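Local structure of positive phenol-degradative gene regulator (Ralstonia sp. E2, 5FRW) at the phenol site. The protein senses phenol through the N-terminal sensory domain described here and activates transcription of phenol-degradation genes, probably as an ATP-dependent, sigma-54-type regulator. Sequence-based numbering; all coordinates share one arbitrary frame.

The phenol site. Residues 98-99, 102, 110, 128, 130, 157-158, 161-162, 172, 187. With IPH (phenol), chain B.
Phenol's ring is sandwiched between two aliphatic groups: CD of Pro99 lies over one face, 3.8 Å from the centroid of the phenol ring, and CB of Ala158 covers the other. The same CB sits over the centre of the Tyr172 ring, whose edge meets CD1 of Phe128 and CB of Thr162. Around phenol's rim come Phe128, Tyr157 and His102, together with Val110, Ile187 and Gly98, whose CA lies over the Tyr161 ring. The edge at C3 of phenol points into the face of Phe128, 3.6 Å from its CZ, with the two planes turned 68° apart. On the opposite side the His102 ring stands nearly perpendicular to phenol (86°) and offers its own edge to the hydroxyl. That hydroxyl, O1, is gripped twice. ND1 of His102 reaches it at 2.6 Å in the imidazole plane, in a nearly straight bond whose direction is undecided. NE1 of Trp130 donates to O1 at 3.0 Å, close to the indole plane. Both rings are braced: CD1 of Tyr157 sits over the centre of the imidazole, CG2 of Ile187 covers the indole towards its rim, and CG1 of Val110 lies at the indole edge. Val110 also packs CG2 against O1, at 3.3 Å. Thr162 has OG1 beside its own N (chi1 -48°), turned back to donate to O of Ala158, one helical turn earlier; OG1 also hydrogen-bonds OH of Tyr172 at 2.8 Å, probably as acceptor, tying helix to strand. Phenol is wholly buried in this sensory pocket of PoxR. Helix 97-104 supplies Pro99 and His102, helix 152-166 Ala158, and strands 109-118, 123-131, 170-174 and 185-191 complete the walls; helix 152-166 and the last two strands belong to the V4R sequence region.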
loop_
_atom_site.group_PDB
_atom_site.type_symbol
_atom_site.label_atom_id
_atom_site.label_comp_id
_atom_site.label_asym_id
_atom_site.label_seq_id
_atom_site.Cartn_x
_atom_site.Cartn_y
_atom_site.Cartn_z
ATOM N N GLY A 98 -14.911 -1.727 11.147
ATOM C CA GLY A 98 -13.696 -0.941 11.011
ATOM C C GLY A 98 -12.510 -1.653 11.618
ATOM O O GLY A 98 -11.562 -1.955 10.907
ATOM N N PRO A 99 -12.553 -1.912 12.934
ATOM C CA PRO A 99 -11.529 -2.735 13.587
ATOM C C PRO A 99 -11.180 -4.015 12.815
ATOM O O PRO A 99 -10.000 -4.320 12.672
ATOM C CB PRO A 99 -12.174 -3.055 14.939
ATOM C CG PRO A 99 -12.861 -1.759 15.278
ATOM C CD PRO A 99 -13.423 -1.258 13.935
ATOM N N HIS A 102 -9.411 -3.171 9.473
ATOM C CA HIS A 102 -8.063 -2.712 9.793
ATOM C C HIS A 102 -7.122 -3.881 10.082
ATOM O O HIS A 102 -5.912 -3.782 9.877
ATOM C CB HIS A 102 -8.093 -1.754 10.986
ATOM C CG HIS A 102 -7.410 -0.448 10.728
ATOM N ND1 HIS A 102 -7.294 0.534 11.688
ATOM C CD2 HIS A 102 -6.805 0.039 9.619
ATOM C CE1 HIS A 102 -6.650 1.570 11.182
ATOM N NE2 HIS A 102 -6.341 1.295 9.927
ATOM N N VAL A 110 -6.707 -4.754 16.049
ATOM C CA VAL A 110 -7.545 -3.819 16.791
ATOM C C VAL A 110 -8.436 -4.524 17.797
ATOM O O VAL A 110 -9.103 -5.502 17.470
ATOM C CB VAL A 110 -8.442 -2.975 15.850
ATOM C CG1 VAL A 110 -9.002 -1.768 16.597
ATOM C CG2 VAL A 110 -7.656 -2.499 14.645
ATOM N N PHE A 128 -9.841 2.178 21.759
ATOM C CA PHE A 128 -9.413 0.917 21.161
ATOM C C PHE A 128 -7.960 0.686 21.501
ATOM O O PHE A 128 -7.199 1.642 21.624
ATOM C CB PHE A 128 -9.578 0.930 19.629
ATOM C CG PHE A 128 -10.958 1.301 19.163
ATOM C CD1 PHE A 128 -11.362 2.621 19.127
ATOM C CD2 PHE A 128 -11.848 0.322 18.752
ATOM C CE1 PHE A 128 -12.645 2.964 18.694
ATOM C CE2 PHE A 128 -13.127 0.654 18.323
ATOM C CZ PHE A 128 -13.524 1.972 18.296
ATOM N N TRP A 130 -4.477 -0.898 20.002
ATOM C CA TRP A 130 -3.803 -1.235 18.760
ATOM C C TRP A 130 -2.555 -2.056 19.040
ATOM O O TRP A 130 -1.600 -1.546 19.626
ATOM C CB TRP A 130 -3.393 0.013 18.000
ATOM C CG TRP A 130 -4.460 0.616 17.125
ATOM C CD1 TRP A 130 -5.667 0.069 16.789
ATOM C CD2 TRP A 130 -4.402 1.889 16.474
ATOM N NE1 TRP A 130 -6.356 0.923 15.959
ATOM C CE2 TRP A 130 -5.597 2.047 15.751
ATOM C CE3 TRP A 130 -3.447 2.912 16.429
ATOM C CZ2 TRP A 130 -5.862 3.186 14.989
ATOM C CZ3 TRP A 130 -3.725 4.050 15.671
ATOM C CH2 TRP A 130 -4.915 4.167 14.959
ATOM N N TYR A 157 -7.414 6.616 9.167
ATOM C CA TYR A 157 -8.370 5.555 8.836
ATOM C C TYR A 157 -9.512 5.471 9.852
ATOM O O TYR A 157 -10.691 5.422 9.467
ATOM C CB TYR A 157 -7.656 4.196 8.735
ATOM C CG TYR A 157 -8.576 3.033 8.345
ATOM C CD1 TYR A 157 -9.413 2.432 9.281
ATOM C CD2 TYR A 157 -8.572 2.516 7.056
ATOM C CE1 TYR A 157 -10.247 1.382 8.935
ATOM C CE2 TYR A 157 -9.391 1.449 6.704
ATOM C CZ TYR A 157 -10.226 0.891 7.642
ATOM O OH TYR A 157 -11.042 -0.166 7.298
ATOM N N ALA A 158 -9.183 5.450 11.138
ATOM C CA ALA A 158 -10.231 5.393 12.166
ATOM C C ALA A 158 -11.155 6.616 12.062
ATOM O O ALA A 158 -12.383 6.527 12.201
ATOM C CB ALA A 158 -9.613 5.305 13.552
ATOM N N TYR A 161 -13.245 6.207 8.621
ATOM C CA TYR A 161 -14.217 5.128 8.770
ATOM C C TYR A 161 -15.360 5.527 9.705
ATOM O O TYR A 161 -16.541 5.347 9.387
ATOM C CB TYR A 161 -13.546 3.844 9.300
ATOM C CG TYR A 161 -14.536 2.719 9.468
ATOM C CD1 TYR A 161 -15.250 2.568 10.650
ATOM C CD2 TYR A 161 -14.791 1.835 8.421
ATOM C CE1 TYR A 161 -16.196 1.573 10.789
ATOM C CE2 TYR A 161 -15.717 0.828 8.555
ATOM C CZ TYR A 161 -16.424 0.706 9.744
ATOM O OH TYR A 161 -17.357 -0.296 9.890
ATOM N N THR A 162 -15.017 6.061 10.871
ATOM C CA THR A 162 -16.043 6.350 11.870
ATOM C C THR A 162 -16.887 7.535 11.477
ATOM O O THR A 162 -18.094 7.552 11.717
ATOM C CB THR A 162 -15.416 6.606 13.230
ATOM O OG1 THR A 162 -14.460 5.561 13.498
ATOM C CG2 THR A 162 -16.497 6.643 14.307
ATOM N N TYR A 172 -9.992 11.080 15.904
ATOM C CA TYR A 172 -9.259 10.199 16.820
ATOM C C TYR A 172 -7.891 10.726 17.174
ATOM O O TYR A 172 -7.252 11.412 16.384
ATOM C CB TYR A 172 -9.063 8.812 16.236
ATOM C CG TYR A 172 -10.274 7.923 16.225
ATOM C CD1 TYR A 172 -11.294 8.114 15.304
ATOM C CD2 TYR A 172 -10.358 6.847 17.087
ATOM C CE1 TYR A 172 -12.382 7.269 15.271
ATOM C CE2 TYR A 172 -11.429 5.990 17.059
ATOM C CZ TYR A 172 -12.444 6.201 16.149
ATOM O OH TYR A 172 -13.516 5.326 16.120
ATOM N N ILE A 187 -6.038 4.445 21.398
ATOM C CA ILE A 187 -6.658 5.599 20.775
ATOM C C ILE A 187 -8.010 5.909 21.389
ATOM O O ILE A 187 -8.626 5.044 22.020
ATOM C CB ILE A 187 -6.845 5.376 19.262
ATOM C CG1 ILE A 187 -8.009 4.408 19.020
ATOM C CG2 ILE A 187 -5.534 4.850 18.646
ATOM C CD1 ILE A 187 -8.353 4.145 17.534
HETATM C C1 IPH B . -9.856 1.201 13.962
HETATM C C2 IPH B . -10.365 1.669 15.173
HETATM C C3 IPH B . -11.627 2.239 15.217
HETATM C C4 IPH B . -12.369 2.335 14.049
HETATM C C5 IPH B . -11.867 1.869 12.842
HETATM C C6 IPH B . -10.601 1.301 12.795
HETATM O O1 IPH B . -8.574 0.629 13.914
#